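Local coordinates for cytochrome b5-domain protein (PDB 6VZ6), which binds heme b in a cytochrome b5-type domain and is thus probably an electron-transfer protein, at residues L10-Y13 against G18-C21; K20-Y25 against P71-L76. All coordinates share one frame; numbering follows the deposited sequence.

Contact 1 of 2, residues L10-Y13 against G18-C21; sequences LAKY and GEKC
Glu19 reaches back to the end of the helix that precedes it and brings its carboxylate up to both the Lys12 chain and the Tyr13 ring. A bend at chi2 (-63°) folds the Glu19 chain, and OE1 comes 3.3 Å from Lys12 CE. The ammonium group itself stays further off, with Lys12 NZ 4.4 Å from Glu19 OE1, too far for a salt bridge, though the opposite charges probably still attract each other weakly. The same oxygen, Glu19 OE1, also meets the Tyr13 ring obliquely, 3.7 Å from Tyr13 CE1, with the carboxylate and ring planes about 50° apart. Nearer the backbone, Glu19 CB and CG both rest on the carbonyl oxygen of Lys12, each 3.4 Å from Lys12 O. Tyr13 turns its CG away from its own carbonyl carbon (chi1 -53°), which brings the ring under Lys12 CB; that carbon lies over the ring centre, 4.1 Å above the plane. Lys20 O lies against the backbone of Tyr13, 3.0 Å from Tyr13 C, with Tyr13 CB also beside it. Tyr13 N is hydrogen-bonded to Leu10 O, which ties the residue carrying the ring back to the helix. This is surface packing that joins the C-terminal end of helix 7-12 to the loop leading into strand 22-25. Beyond it the Tyr13 ring meets that of Tyr22 on this strand, while Leu10 points into the sheet and touches Val29 of strand 28-31.

Contact 2 of 2, residues K20-Y25 against P71-L76; sequences KCYFAY and PVVGTL. With HEM (protoporphyrin IX containing Fe), chain B.
Val73 sets its CG2 methyl over one face of the Tyr22 ring, a CH-pi contact in which the methyl lies 4.1 Å from the ring centroid and 14° off the normal. With chi1 at -58°, the branch that meets the tyrosine, CG2, sits between the backbone N and the carbonyl carbon of Val73; CZ of Tyr22 is the ring atom nearest to this methyl, at 4.0 Å. Further along, Ala24 CB meets one branch of Leu76, CD2, at 3.6 Å. Both pairs are apolar, and they join strands that are not sheet neighbours: strand 28-31 runs between 22-25 and 72-76 in the mixed sheet of this cytochrome b5-like domain, so the side chains meet across it. Strand 72-76 carries a classic beta bulge, Val73 and Gly74 lying opposite the single residue Val29 of that middle strand. While Tyr22 and Ala24 turn toward strand 72-76, Phe23 between them enters the heme pocket, where a heme vinyl carbon, CAC, lies over one ring face, 3.7 Å from Phe23 CZ. Replacing Phe23 by alanine would remove the ring and is likely to open a gap beside this vinyl group, leaving it freer to turn. Tyr25 also approaches the vinyl, its CD1 4.1 Å from HEM CBC. In the next shell Trp38 and Leu67 pack against Phe23, and Tyr25 is positioned by a hydrogen bond from its OH to Asp64 and by an edge-to-face meeting with the ring of His57.

In the fold
From the N terminus, the chain runs through strand 3-5 into helix 7-12, and contact 1 then closes a short loop of four residues, returning the chain to the helix end before it enters strand 22-25. Contact 2 closes a much longer loop, from that strand through the heme-binding segments, including the axial ligands His43 and His62, to the C-terminal strand 72-76. The two loops follow one another and neither nests inside the other; they overlap at Lys20 and Cys21. A probable hydrogen bond from Tyr22 N to Tyr13 O links them, and Leu10 packs on Tyr22, Ala24 and Leu76, tying the N-terminal helix to both strands.

Contact 1 of 2, residues L10-Y13 against G18-C21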
loop_
_atom_site.group_PDB
_atom_site.type_symbol
_atom_site.label_atom_id
_atom_site.label_comp_id
_atom_site.label_asym_id
_atom_site.label_seq_id
_atom_site.Cartn_x
_atom_site.Cartn_y
_atom_site.Cartn_z
ATOM N N LEU A 10 4.487 -7.792 5.281
ATOM C CA LEU A 10 3.712 -6.688 4.722
ATOM C C LEU A 10 2.256 -6.773 5.161
ATOM O O LEU A 10 1.602 -5.741 5.383
ATOM C CB LEU A 10 3.810 -6.706 3.198
ATOM C CG LEU A 10 3.000 -5.628 2.499
ATOM C CD1 LEU A 10 3.511 -4.245 2.893
ATOM C CD2 LEU A 10 3.081 -5.833 0.996
ATOM N N ALA A 11 1.735 -8.002 5.281
ATOM C CA ALA A 11 0.337 -8.186 5.606
ATOM C C ALA A 11 -0.037 -7.574 6.948
ATOM O O ALA A 11 -1.210 -7.262 7.164
ATOM C CB ALA A 11 0.003 -9.676 5.606
ATOM N N LYS A 12 0.923 -7.340 7.837
ATOM C CA LYS A 12 0.594 -6.685 9.099
ATOM C C LYS A 12 0.184 -5.229 8.905
ATOM O O LYS A 12 -0.618 -4.695 9.682
ATOM C CB LYS A 12 1.790 -6.751 10.034
ATOM C CG LYS A 12 1.445 -6.641 11.504
ATOM C CD LYS A 12 2.721 -6.691 12.341
ATOM C CE LYS A 12 2.768 -5.583 13.385
ATOM N NZ LYS A 12 3.803 -5.849 14.436
ATOM N N TYR A 13 0.722 -4.564 7.889
ATOM C CA TYR A 13 0.572 -3.113 7.767
ATOM C C TYR A 13 -0.616 -2.803 6.861
ATOM O O TYR A 13 -0.492 -2.284 5.766
ATOM C CB TYR A 13 1.897 -2.501 7.303
ATOM C CG TYR A 13 2.991 -2.964 8.211
ATOM C CD1 TYR A 13 3.028 -2.593 9.560
ATOM C CD2 TYR A 13 3.949 -3.848 7.771
ATOM C CE1 TYR A 13 3.997 -3.058 10.406
ATOM C CE2 TYR A 13 4.935 -4.308 8.621
ATOM C CZ TYR A 13 4.946 -3.901 9.927
ATOM O OH TYR A 13 5.901 -4.394 10.773
ATOM N N GLY A 18 -4.161 0.113 14.855
ATOM C CA GLY A 18 -2.910 0.736 15.250
ATOM C C GLY A 18 -1.738 0.489 14.298
ATOM O O GLY A 18 -0.638 0.981 14.568
ATOM N N GLU A 19 -1.938 -0.273 13.214
ATOM C CA GLU A 19 -0.915 -0.444 12.189
ATOM C C GLU A 19 -1.071 0.585 11.074
ATOM O O GLU A 19 -2.178 0.951 10.691
ATOM C CB GLU A 19 -0.973 -1.862 11.607
ATOM C CG GLU A 19 -1.048 -2.966 12.630
ATOM C CD GLU A 19 0.156 -2.967 13.452
ATOM O OE1 GLU A 19 1.229 -2.706 12.862
ATOM O OE2 GLU A 19 0.035 -3.161 14.675
ATOM N N LYS A 20 0.053 1.049 10.550
ATOM C CA LYS A 20 0.044 1.928 9.382
ATOM C C LYS A 20 -0.480 1.186 8.155
ATOM O O LYS A 20 -0.578 -0.042 8.142
ATOM C CB LYS A 20 1.449 2.450 9.097
ATOM C CG LYS A 20 1.889 3.547 10.094
ATOM C CD LYS A 20 3.261 4.082 9.742
ATOM C CE LYS A 20 3.681 5.183 10.754
ATOM N NZ LYS A 20 4.932 5.859 10.357
ATOM N N CYS A 21 -0.826 1.946 7.129
ATOM C CA CYS A 21 -1.370 1.382 5.895
ATOM C C CYS A 21 -0.307 1.433 4.799
ATOM O O CYS A 21 -0.013 2.503 4.246
ATOM C CB CYS A 21 -2.638 2.105 5.455
ATOM S SG CYS A 21 -3.470 1.205 4.060
#

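Contact 2 of 2, residues K20-Y25 against P71-L76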
loop_
_atom_site.group_PDB
_atom_site.type_symbol
_atom_site.label_atom_id
_atom_site.label_comp_id
_atom_site.label_asym_id
_atom_site.label_seq_id
_atom_site.Cartn_x
_atom_site.Cartn_y
_atom_site.Cartn_z
ATOM N N LYS A 20 0.053 1.049 10.550
ATOM C CA LYS A 20 0.044 1.928 9.382
ATOM C C LYS A 20 -0.480 1.186 8.155
ATOM O O LYS A 20 -0.578 -0.042 8.142
ATOM C CB LYS A 20 1.449 2.450 9.097
ATOM C CG LYS A 20 1.889 3.547 10.094
ATOM C CD LYS A 20 3.261 4.082 9.742
ATOM C CE LYS A 20 3.681 5.183 10.754
ATOM N NZ LYS A 20 4.932 5.859 10.357
ATOM N N CYS A 21 -0.826 1.946 7.129
ATOM C CA CYS A 21 -1.370 1.382 5.895
ATOM C C CYS A 21 -0.307 1.433 4.799
ATOM O O CYS A 21 -0.013 2.503 4.246
ATOM C CB CYS A 21 -2.638 2.105 5.455
ATOM S SG CYS A 21 -3.470 1.205 4.060
ATOM N N TYR A 22 0.303 0.266 4.547
ATOM C CA TYR A 22 1.286 0.058 3.487
ATOM C C TYR A 22 0.668 -0.789 2.388
ATOM O O TYR A 22 -0.266 -1.552 2.649
ATOM C CB TYR A 22 2.515 -0.698 3.990
ATOM C CG TYR A 22 3.366 0.026 5.012
ATOM C CD1 TYR A 22 3.162 1.379 5.328
ATOM C CD2 TYR A 22 4.386 -0.642 5.641
ATOM C CE1 TYR A 22 3.995 2.029 6.262
ATOM C CE2 TYR A 22 5.205 -0.015 6.547
ATOM C CZ TYR A 22 5.000 1.305 6.860
ATOM O OH TYR A 22 5.862 1.824 7.763
ATOM N N PHE A 23 1.177 -0.642 1.163
ATOM C CA PHE A 23 0.922 -1.639 0.125
ATOM C C PHE A 23 2.159 -1.761 -0.760
ATOM O O PHE A 23 3.088 -0.969 -0.675
ATOM C CB PHE A 23 -0.349 -1.348 -0.707
ATOM C CG PHE A 23 -0.376 -0.010 -1.371
ATOM C CD1 PHE A 23 0.497 0.285 -2.403
ATOM C CD2 PHE A 23 -1.308 0.959 -0.977
ATOM C CE1 PHE A 23 0.480 1.535 -3.013
ATOM C CE2 PHE A 23 -1.351 2.196 -1.604
ATOM C CZ PHE A 23 -0.431 2.490 -2.601
ATOM N N ALA A 24 2.192 -2.787 -1.590
ATOM C CA ALA A 24 3.276 -2.936 -2.546
ATOM C C ALA A 24 2.768 -2.679 -3.956
ATOM O O ALA A 24 1.607 -2.928 -4.287
ATOM C CB ALA A 24 3.919 -4.315 -2.442
ATOM N N TYR A 25 3.648 -2.108 -4.760
ATOM C CA TYR A 25 3.389 -1.860 -6.168
ATOM C C TYR A 25 4.711 -1.991 -6.907
ATOM O O TYR A 25 5.645 -1.227 -6.633
ATOM C CB TYR A 25 2.779 -0.482 -6.384
ATOM C CG TYR A 25 2.536 -0.159 -7.845
ATOM C CD1 TYR A 25 1.453 -0.689 -8.501
ATOM C CD2 TYR A 25 3.394 0.671 -8.558
ATOM C CE1 TYR A 25 1.198 -0.393 -9.824
ATOM C CE2 TYR A 25 3.154 0.978 -9.909
ATOM C CZ TYR A 25 2.044 0.415 -10.526
ATOM O OH TYR A 25 1.742 0.681 -11.830
ATOM N N PRO A 71 5.410 8.295 0.049
ATOM C CA PRO A 71 6.783 7.818 0.196
ATOM C C PRO A 71 6.893 6.308 0.037
ATOM O O PRO A 71 6.029 5.525 0.464
ATOM C CB PRO A 71 7.169 8.268 1.603
ATOM C CG PRO A 71 5.858 8.240 2.365
ATOM C CD PRO A 71 4.810 8.674 1.340
ATOM N N VAL A 72 7.976 5.910 -0.630
ATOM C CA VAL A 72 8.394 4.515 -0.669
ATOM C C VAL A 72 9.276 4.263 0.552
ATOM O O VAL A 72 10.294 4.931 0.743
ATOM C CB VAL A 72 9.125 4.208 -1.978
ATOM C CG1 VAL A 72 9.754 2.797 -1.932
ATOM C CG2 VAL A 72 8.131 4.365 -3.151
ATOM N N VAL A 73 8.851 3.336 1.410
ATOM C CA VAL A 73 9.505 3.038 2.691
ATOM C C VAL A 73 10.210 1.691 2.686
ATOM O O VAL A 73 10.877 1.328 3.672
ATOM C CB VAL A 73 8.488 3.124 3.835
ATOM C CG1 VAL A 73 7.860 4.511 3.876
ATOM C CG2 VAL A 73 7.328 2.093 3.701
ATOM N N GLY A 74 10.136 0.961 1.585
ATOM C CA GLY A 74 10.867 -0.287 1.487
ATOM C C GLY A 74 10.559 -1.048 0.219
ATOM O O GLY A 74 10.027 -0.507 -0.759
ATOM N N THR A 75 10.895 -2.318 0.273
ATOM C CA THR A 75 10.863 -3.213 -0.879
ATOM C C THR A 75 10.208 -4.509 -0.464
ATOM O O THR A 75 10.477 -5.021 0.623
ATOM C CB THR A 75 12.272 -3.506 -1.401
ATOM O OG1 THR A 75 12.837 -2.296 -1.880
ATOM C CG2 THR A 75 12.231 -4.487 -2.589
ATOM N N LEU A 76 9.359 -5.048 -1.323
ATOM C CA LEU A 76 8.692 -6.319 -1.050
ATOM C C LEU A 76 9.613 -7.429 -1.544
ATOM O O LEU A 76 9.808 -7.577 -2.759
ATOM C CB LEU A 76 7.328 -6.398 -1.722
ATOM C CG LEU A 76 6.601 -7.745 -1.572
ATOM C CD1 LEU A 76 6.415 -8.053 -0.082
ATOM C CD2 LEU A 76 5.283 -7.661 -2.325
HETATM C CHA HEM B . -6.703 7.601 -5.748
HETATM C CHB HEM B . -10.284 4.645 -6.860
HETATM C CHC HEM B . -7.305 0.885 -6.823
HETATM C CHD HEM B . -3.869 3.784 -5.044
HETATM C C1A HEM B . -7.914 7.142 -6.161
HETATM C C2A HEM B . -9.025 7.960 -6.579
HETATM C C3A HEM B . -10.034 7.119 -6.869
HETATM C C4A HEM B . -9.560 5.770 -6.646
HETATM C CMA HEM B . -11.460 7.425 -7.371
HETATM C CAA HEM B . -8.968 9.510 -6.624
HETATM C CBA HEM B . -9.600 10.106 -7.870
HETATM C CGA HEM B . -8.590 10.012 -8.956
HETATM O O1A HEM B . -7.400 10.080 -8.591
HETATM O O2A HEM B . -8.977 9.865 -10.152
HETATM C C1B HEM B . -9.772 3.391 -6.938
HETATM C C2B HEM B . -10.574 2.274 -7.220
HETATM C C3B HEM B . -9.804 1.198 -7.239
HETATM C C4B HEM B . -8.453 1.621 -6.918
HETATM C CMB HEM B . -12.078 2.330 -7.518
HETATM C CAB HEM B . -10.418 -0.151 -7.665
HETATM C CBB HEM B . -9.707 -0.969 -8.452
HETATM C C1C HEM B . -6.100 1.345 -6.358
HETATM C C2C HEM B . -4.879 0.562 -6.231
HETATM C C3C HEM B . -3.927 1.368 -5.722
HETATM C C4C HEM B . -4.518 2.682 -5.533
HETATM C CMC HEM B . -4.794 -0.931 -6.597
HETATM C CAC HEM B . -2.432 1.112 -5.347
HETATM C CBC HEM B . -1.657 0.245 -5.970
HETATM C C1D HEM B . -4.354 5.064 -5.007
HETATM C C2D HEM B . -3.707 6.225 -4.415
HETATM C C3D HEM B . -4.476 7.287 -4.633
HETATM C C4D HEM B . -5.644 6.815 -5.330
HETATM C CMD HEM B . -2.328 6.206 -3.710
HETATM C CAD HEM B . -4.245 8.762 -4.206
HETATM C CBD HEM B . -4.722 8.917 -2.764
HETATM C CGD HEM B . -4.633 10.345 -2.266
HETATM O O1D HEM B . -4.864 10.588 -1.064
HETATM O O2D HEM B . -4.252 11.234 -3.055
HETATM N NA HEM B . -8.255 5.822 -6.226
HETATM N NB HEM B . -8.481 2.968 -6.725
HETATM N NC HEM B . -5.835 2.640 -5.949
HETATM N ND HEM B . -5.547 5.459 -5.545
HETATM FE FE HEM B . -7.041 4.262 -6.134
#